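Local coordinates for proteolytically activated form of PPO4 Tyrosinase (PDB 4OUA), which uses a pair of copper ions to hydroxylate monophenols and oxidise the resulting o-diphenols to reactive o-quinones, the first step of melanin synthesis, at residues S44-S48 with F49-S53; R33-Q36 with A37-K41. All coordinates share one frame; numbering follows the deposited sequence.

Contact 1: residues S44-S48 with F49-S53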
ATOM      1  N   SER A  44      10.772   2.511  17.972  1.00 39.89           N
ATOM      2  CA  SER A  44      12.149   2.152  17.649  1.00 36.35           C
ATOM      3  C   SER A  44      12.234   0.684  17.244  1.00 39.17           C
ATOM      4  O   SER A  44      13.299   0.190  16.872  1.00 43.55           O
ATOM      5  CB  SER A  44      13.072   2.439  18.832  1.00 44.22           C
ATOM      6  OG  SER A  44      13.132   3.830  19.097  1.00 52.51           O
ATOM      7  N   ASP A  45      11.101  -0.006  17.323  1.00 41.34           N
ATOM      8  CA  ASP A  45      10.999  -1.387  16.869  1.00 38.80           C
ATOM      9  C   ASP A  45      10.814  -1.413  15.354  1.00 39.95           C
ATOM     10  O   ASP A  45       9.841  -0.868  14.831  1.00 38.40           O
ATOM     11  CB  ASP A  45       9.837  -2.095  17.572  1.00 38.56           C
ATOM     12  CG  ASP A  45       9.853  -3.603  17.376  1.00 45.36           C
ATOM     13  OD1 ASP A  45      10.295  -4.075  16.307  1.00 43.29           O
ATOM     14  OD2 ASP A  45       9.416  -4.321  18.298  1.00 50.61           O
ATOM     15  N   TYR A  46      11.750  -2.047  14.655  1.00 43.84           N
ATOM     16  CA  TYR A  46      11.727  -2.097  13.194  1.00 38.07           C
ATOM     17  C   TYR A  46      10.453  -2.734  12.648  1.00 36.36           C
ATOM     18  O   TYR A  46       9.981  -2.360  11.575  1.00 40.33           O
ATOM     19  CB  TYR A  46      12.949  -2.853  12.670  1.00 36.70           C
ATOM     20  CG  TYR A  46      14.235  -2.059  12.744  1.00 42.40           C
ATOM     21  CD1 TYR A  46      14.236  -0.682  12.561  1.00 39.11           C
ATOM     22  CD2 TYR A  46      15.448  -2.687  13.001  1.00 46.00           C
ATOM     23  CE1 TYR A  46      15.409   0.048  12.628  1.00 36.12           C
ATOM     24  CE2 TYR A  46      16.625  -1.966  13.070  1.00 44.27           C
ATOM     25  CZ  TYR A  46      16.600  -0.600  12.883  1.00 42.77           C
ATOM     26  OH  TYR A  46      17.771   0.119  12.952  1.00 50.80           O
ATOM     27  N   SER A  47       9.900  -3.692  13.384  1.00 40.57           N
ATOM     28  CA  SER A  47       8.678  -4.367  12.954  1.00 39.68           C
ATOM     29  C   SER A  47       7.429  -3.663  13.480  1.00 44.37           C
ATOM     30  O   SER A  47       6.366  -4.276  13.597  1.00 45.26           O
ATOM     31  CB  SER A  47       8.682  -5.826  13.410  1.00 32.43           C
ATOM     32  OG  SER A  47       8.666  -5.915  14.825  1.00 41.89           O
ATOM     33  N   SER A  48       7.559  -2.379  13.797  1.00 33.86           N
ATOM     34  CA  SER A  48       6.423  -1.601  14.276  1.00 39.60           C
ATOM     35  C   SER A  48       5.811  -0.794  13.139  1.00 40.20           C
ATOM     36  O   SER A  48       6.461  -0.544  12.124  1.00 38.14           O
ATOM     37  CB  SER A  48       6.838  -0.671  15.420  1.00 39.80           C
ATOM     38  OG  SER A  48       7.624   0.414  14.952  1.00 36.62           O
ATOM     39  N   PHE A  49       4.558  -0.391  13.322  1.00 36.49           N
ATOM     40  CA  PHE A  49       3.841   0.400  12.330  1.00 34.41           C
ATOM     41  C   PHE A  49       4.592   1.679  11.971  1.00 35.11           C
ATOM     42  O   PHE A  49       4.571   2.115  10.822  1.00 38.50           O
ATOM     43  CB  PHE A  49       2.440   0.746  12.843  1.00 39.98           C
ATOM     44  CG  PHE A  49       1.617   1.549  11.875  1.00 34.99           C
ATOM     45  CD1 PHE A  49       1.631   2.933  11.913  1.00 34.54           C
ATOM     46  CD2 PHE A  49       0.824   0.919  10.932  1.00 35.76           C
ATOM     47  CE1 PHE A  49       0.871   3.675  11.026  1.00 33.53           C
ATOM     48  CE2 PHE A  49       0.063   1.654  10.043  1.00 40.35           C
ATOM     49  CZ  PHE A  49       0.085   3.034  10.091  1.00 34.15           C
ATOM     50  N   PHE A  50       5.257   2.272  12.958  1.00 42.87           N
ATOM     51  CA  PHE A  50       5.952   3.539  12.756  1.00 37.90           C
ATOM     52  C   PHE A  50       7.167   3.390  11.844  1.00 36.33           C
ATOM     53  O   PHE A  50       7.340   4.162  10.901  1.00 39.82           O
ATOM     54  CB  PHE A  50       6.382   4.134  14.099  1.00 35.68           C
ATOM     55  CG  PHE A  50       7.063   5.465  13.979  1.00 33.60           C
ATOM     56  CD1 PHE A  50       6.322   6.631  13.891  1.00 30.07           C
ATOM     57  CD2 PHE A  50       8.445   5.552  13.949  1.00 30.99           C
ATOM     58  CE1 PHE A  50       6.945   7.859  13.777  1.00 30.79           C
ATOM     59  CE2 PHE A  50       9.074   6.777  13.836  1.00 36.25           C
ATOM     60  CZ  PHE A  50       8.322   7.931  13.750  1.00 35.29           C
ATOM     61  N   GLN A  51       8.006   2.400  12.128  1.00 35.65           N
ATOM     62  CA  GLN A  51       9.209   2.175  11.335  1.00 36.26           C
ATOM     63  C   GLN A  51       8.868   1.662   9.940  1.00 35.69           C
ATOM     64  O   GLN A  51       9.570   1.957   8.974  1.00 35.60           O
ATOM     65  CB  GLN A  51      10.148   1.196  12.042  1.00 32.28           C
ATOM     66  CG  GLN A  51      10.892   1.801  13.221  1.00 29.84           C
ATOM     67  CD  GLN A  51      11.815   2.931  12.805  1.00 28.46           C
ATOM     68  OE1 GLN A  51      12.651   2.770  11.917  1.00 34.42           O
ATOM     69  NE2 GLN A  51      11.662   4.087  13.441  1.00 31.61           N
ATOM     70  N   LEU A  52       7.787   0.895   9.844  1.00 35.24           N
ATOM     71  CA  LEU A  52       7.336   0.371   8.559  1.00 33.36           C
ATOM     72  C   LEU A  52       6.843   1.496   7.653  1.00 34.80           C
ATOM     73  O   LEU A  52       7.202   1.559   6.477  1.00 38.45           O
ATOM     74  CB  LEU A  52       6.234  -0.671   8.762  1.00 31.77           C
ATOM     75  CG  LEU A  52       6.672  -2.007   9.368  1.00 37.12           C
ATOM     76  CD1 LEU A  52       5.473  -2.915   9.604  1.00 31.15           C
ATOM     77  CD2 LEU A  52       7.700  -2.694   8.479  1.00 33.24           C
ATOM     78  N   SER A  53       6.019   2.381   8.203  1.00 34.60           N
ATOM     79  CA  SER A  53       5.535   3.537   7.459  1.00 32.92           C
ATOM     80  C   SER A  53       6.640   4.574   7.314  1.00 37.44           C
ATOM     81  O   SER A  53       6.658   5.352   6.360  1.00 44.40           O
ATOM     82  CB  SER A  53       4.319   4.156   8.148  1.00 29.48           C
ATOM     83  OG  SER A  53       3.233   3.248   8.171  1.00 26.60           O
TER
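Gln-51, in the first turn of helix 49-54, lies back over the turn made by Asp-45 to Ser-48, and its side chain is worth tracing outward. Gln-51 CB sits 3.6 Å from Tyr-46 O and about as near to Asp-45 O. Gln-51 CG, turned away from its own carbonyl carbon (chi1 -75°), comes closer still to Asp-45 O, at 3.3 Å. The chain then bends at chi2, bringing Gln-51 OE1 to the edge of the Tyr-46 ring, in its plane and 3.9 Å from both CD1 and CE1; ring and amide planes stand 57° apart. NE2, the other arm of the amide, lies in plane with the rim of the Phe-50 ring and donates to the backbone O of Gln-43.

Ser-48, just before the helix, is its N-cap. Ser-48 OG, held between backbone N and carbonyl carbon, accepts a weak but straight bond from Gln-51 N (3.5 Å) and donates to Asp-45 O at 2.6 Å, in the carbonyl plane. Ser-48 N binds that same oxygen, closing the type I turn, so one acceptor serves two donors. Leu-52 N reaches Ser-48 O at 3.0 Å to begin the helical bonding. Within the turn itself, Asp-45 OD1 accepts from Ser-47 N, an Asx turn, and Ser-47 OG arrives over the same face of the carboxylate, so two donors of one residue grip a single oxygen, which would help hold the Asp-45 side chain in place.

The capped helix start is wedged between helices: Phe-49 packs on Leu-35, Ile-38 and Gln-39 of helix 25-39 and on Tyr-97 of helix 86-109, where Leu-52 also rests, while Tyr-46 meets Trp-63 edge-to-face.

Contact 2: residues R33-Q36 with A37-K41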
ATOM      1  N   ARG A  33      -6.899  -6.505  15.157  1.00 32.77           N
ATOM      2  CA  ARG A  33      -6.035  -6.840  16.282  1.00 33.16           C
ATOM      3  C   ARG A  33      -4.565  -6.617  15.941  1.00 36.46           C
ATOM      4  O   ARG A  33      -3.831  -5.988  16.702  1.00 34.08           O
ATOM      5  CB  ARG A  33      -6.255  -8.289  16.718  1.00 30.80           C
ATOM      6  CG  ARG A  33      -7.611  -8.557  17.351  1.00 30.68           C
ATOM      7  CD  ARG A  33      -7.822  -7.706  18.593  1.00 30.98           C
ATOM      8  NE  ARG A  33      -8.897  -8.223  19.436  1.00 37.26           N
ATOM      9  CZ  ARG A  33      -9.335  -7.628  20.542  1.00 35.26           C
ATOM     10  NH1 ARG A  33      -8.795  -6.485  20.944  1.00 27.66           N
ATOM     11  NH2 ARG A  33     -10.317  -8.174  21.246  1.00 32.62           N
ATOM     12  N   ALA A  34      -4.141  -7.138  14.792  1.00 34.21           N
ATOM     13  CA  ALA A  34      -2.740  -7.073  14.390  1.00 30.81           C
ATOM     14  C   ALA A  34      -2.316  -5.647  14.070  1.00 34.22           C
ATOM     15  O   ALA A  34      -1.189  -5.246  14.360  1.00 41.68           O
ATOM     16  CB  ALA A  34      -2.489  -7.980  13.196  1.00 33.62           C
ATOM     17  N   LEU A  35      -3.223  -4.883  13.470  1.00 32.02           N
ATOM     18  CA  LEU A  35      -2.936  -3.497  13.120  1.00 33.58           C
ATOM     19  C   LEU A  35      -2.784  -2.639  14.374  1.00 35.80           C
ATOM     20  O   LEU A  35      -1.908  -1.775  14.448  1.00 35.10           O
ATOM     21  CB  LEU A  35      -4.034  -2.934  12.217  1.00 27.50           C
ATOM     22  CG  LEU A  35      -3.833  -1.506  11.716  1.00 28.13           C
ATOM     23  CD1 LEU A  35      -2.498  -1.371  11.005  1.00 27.04           C
ATOM     24  CD2 LEU A  35      -4.973  -1.109  10.799  1.00 32.57           C
ATOM     25  N   GLN A  36      -3.638  -2.884  15.361  1.00 28.76           N
ATOM     26  CA  GLN A  36      -3.533  -2.195  16.639  1.00 27.79           C
ATOM     27  C   GLN A  36      -2.255  -2.626  17.353  1.00 28.80           C
ATOM     28  O   GLN A  36      -1.618  -1.836  18.046  1.00 33.86           O
ATOM     29  CB  GLN A  36      -4.761  -2.481  17.508  1.00 29.06           C
ATOM     30  CG  GLN A  36      -4.771  -1.751  18.843  1.00 24.67           C
ATOM     31  CD  GLN A  36      -5.046  -0.269  18.695  1.00 33.23           C
ATOM     32  OE1 GLN A  36      -6.069   0.133  18.140  1.00 36.74           O
ATOM     33  NE2 GLN A  36      -4.130   0.556  19.191  1.00 35.36           N
ATOM     34  N   ALA A  37      -1.881  -3.886  17.164  1.00 32.53           N
ATOM     35  CA  ALA A  37      -0.707  -4.449  17.818  1.00 34.72           C
ATOM     36  C   ALA A  37       0.583  -3.784  17.347  1.00 40.31           C
ATOM     37  O   ALA A  37       1.457  -3.466  18.153  1.00 40.75           O
ATOM     38  CB  ALA A  37      -0.644  -5.949  17.579  1.00 27.04           C
ATOM     39  N   ILE A  38       0.701  -3.577  16.039  1.00 42.13           N
ATOM     40  CA  ILE A  38       1.908  -2.986  15.471  1.00 39.12           C
ATOM     41  C   ILE A  38       1.912  -1.466  15.627  1.00 41.13           C
ATOM     42  O   ILE A  38       2.967  -0.833  15.579  1.00 41.43           O
ATOM     43  CB  ILE A  38       2.069  -3.349  13.981  1.00 39.99           C
ATOM     44  CG1 ILE A  38       0.908  -2.788  13.159  1.00 37.55           C
ATOM     45  CG2 ILE A  38       2.165  -4.856  13.809  1.00 36.34           C
ATOM     46  CD1 ILE A  38       1.021  -3.070  11.678  1.00 28.76           C
ATOM     47  N   GLN A  39       0.732  -0.884  15.813  1.00 36.82           N
ATOM     48  CA  GLN A  39       0.628   0.547  16.071  1.00 37.52           C
ATOM     49  C   GLN A  39       1.027   0.861  17.509  1.00 37.44           C
ATOM     50  O   GLN A  39       1.496   1.959  17.810  1.00 39.84           O
ATOM     51  CB  GLN A  39      -0.791   1.053  15.801  1.00 35.10           C
ATOM     52  CG  GLN A  39      -1.170   1.118  14.332  1.00 37.43           C
ATOM     53  CD  GLN A  39      -2.540   1.736  14.115  1.00 42.32           C
ATOM     54  OE1 GLN A  39      -3.258   2.034  15.071  1.00 36.52           O
ATOM     55  NE2 GLN A  39      -2.907   1.936  12.853  1.00 35.14           N
ATOM     56  N   ASP A  40       0.840  -0.114  18.393  1.00 35.30           N
ATOM     57  CA  ASP A  40       1.139   0.071  19.807  1.00 36.90           C
ATOM     58  C   ASP A  40       2.568  -0.340  20.148  1.00 39.17           C
ATOM     59  O   ASP A  40       3.020  -0.149  21.275  1.00 48.82           O
ATOM     60  CB  ASP A  40       0.146  -0.713  20.669  1.00 31.17           C
ATOM     61  CG  ASP A  40      -1.273  -0.189  20.546  1.00 37.56           C
ATOM     62  OD1 ASP A  40      -1.445   1.028  20.316  1.00 39.44           O
ATOM     63  OD2 ASP A  40      -2.221  -0.992  20.680  1.00 37.85           O
ATOM     64  N   LYS A  41       3.276  -0.904  19.173  1.00 33.95           N
ATOM     65  CA  LYS A  41       4.675  -1.270  19.366  1.00 32.45           C
ATOM     66  C   LYS A  41       5.552  -0.031  19.514  1.00 36.42           C
ATOM     67  O   LYS A  41       5.192   1.054  19.059  1.00 32.21           O
ATOM     68  CB  LYS A  41       5.182  -2.124  18.201  1.00 39.35           C
ATOM     69  CG  LYS A  41       4.682  -3.559  18.199  1.00 37.83           C
ATOM     70  CD  LYS A  41       5.282  -4.336  17.036  1.00 37.48           C
ATOM     71  CE  LYS A  41       4.784  -5.773  17.004  1.00 42.76           C
ATOM     72  NZ  LYS A  41       5.252  -6.493  15.786  1.00 44.71           N
TER
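Leu-35 and Ile-38 meet on the buried face of helix 25-39, with CD1 of Leu-35 4.0 Å from CD1 of Ile-38. Ile-38 holds CG1 between its backbone N and carbonyl carbon (chi1 63°), which lays that branch 3.3 Å from Leu-35 O. Gln-39, one turn on from Leu-35, crosses it: Gln-39 CG is 3.0 Å from Leu-35 O, and NE2 passes alongside Leu-35 CG on the way to the backbone O of Pro-164, its polar partner. Helix 86-109 and Phe-49 of helix 49-54 cover this side, Leu-35 touching Tyr-97 and Ile-38 touching Leu-101 and Ala-104.

The outer side is polar and more open. Here Gln-36, bent at chi2, brings its amide over to the exposed carboxylate of Asp-40, with planes 29° apart. Gln-36 NE2 donates to Asp-40 OD2 at 2.9 Å, on the syn side, with that oxygen close to the amide plane of Gln-36; the bond to Asp-40 OD1 is weak. A leucine here has no N-H to offer, and the Asp-40 carboxylate would probably be left without this partner and freer to turn.

Backbone bonds from Ala-37, Ile-38 and Gln-39 back to Arg-33, Ala-34 and Leu-35 run in the usual i to i+4 pattern, and the last, Asp-40 N to Gln-36 O, is weak. The whole is the amphipathic C-terminal part of an alpha helix, with an i to i+4 Gln-Asp pair on its outer face.

How the contacts relate
Contact 2 comes first along the chain, in the last turns of helix 25-39; contact 1 follows two residues later, taking in the connecting loop and the start of helix 49-54. Their centres lie about 10 Å apart, on the same side of the chain's centre, and the two pieces touch directly. Phe-49 N probably donates to Ile-38 O, 2.8 Å away, and Ser-48 CB rests against Lys-41 CB at 3.5 Å. The end of one helix is thus tied to the start of the next, and both pack on helix 86-109. Helix 49-54 leads on to His-56, a copper ligand, so contact 1 stands nearer the dinuclear copper site, whereas contact 2 lies away from it.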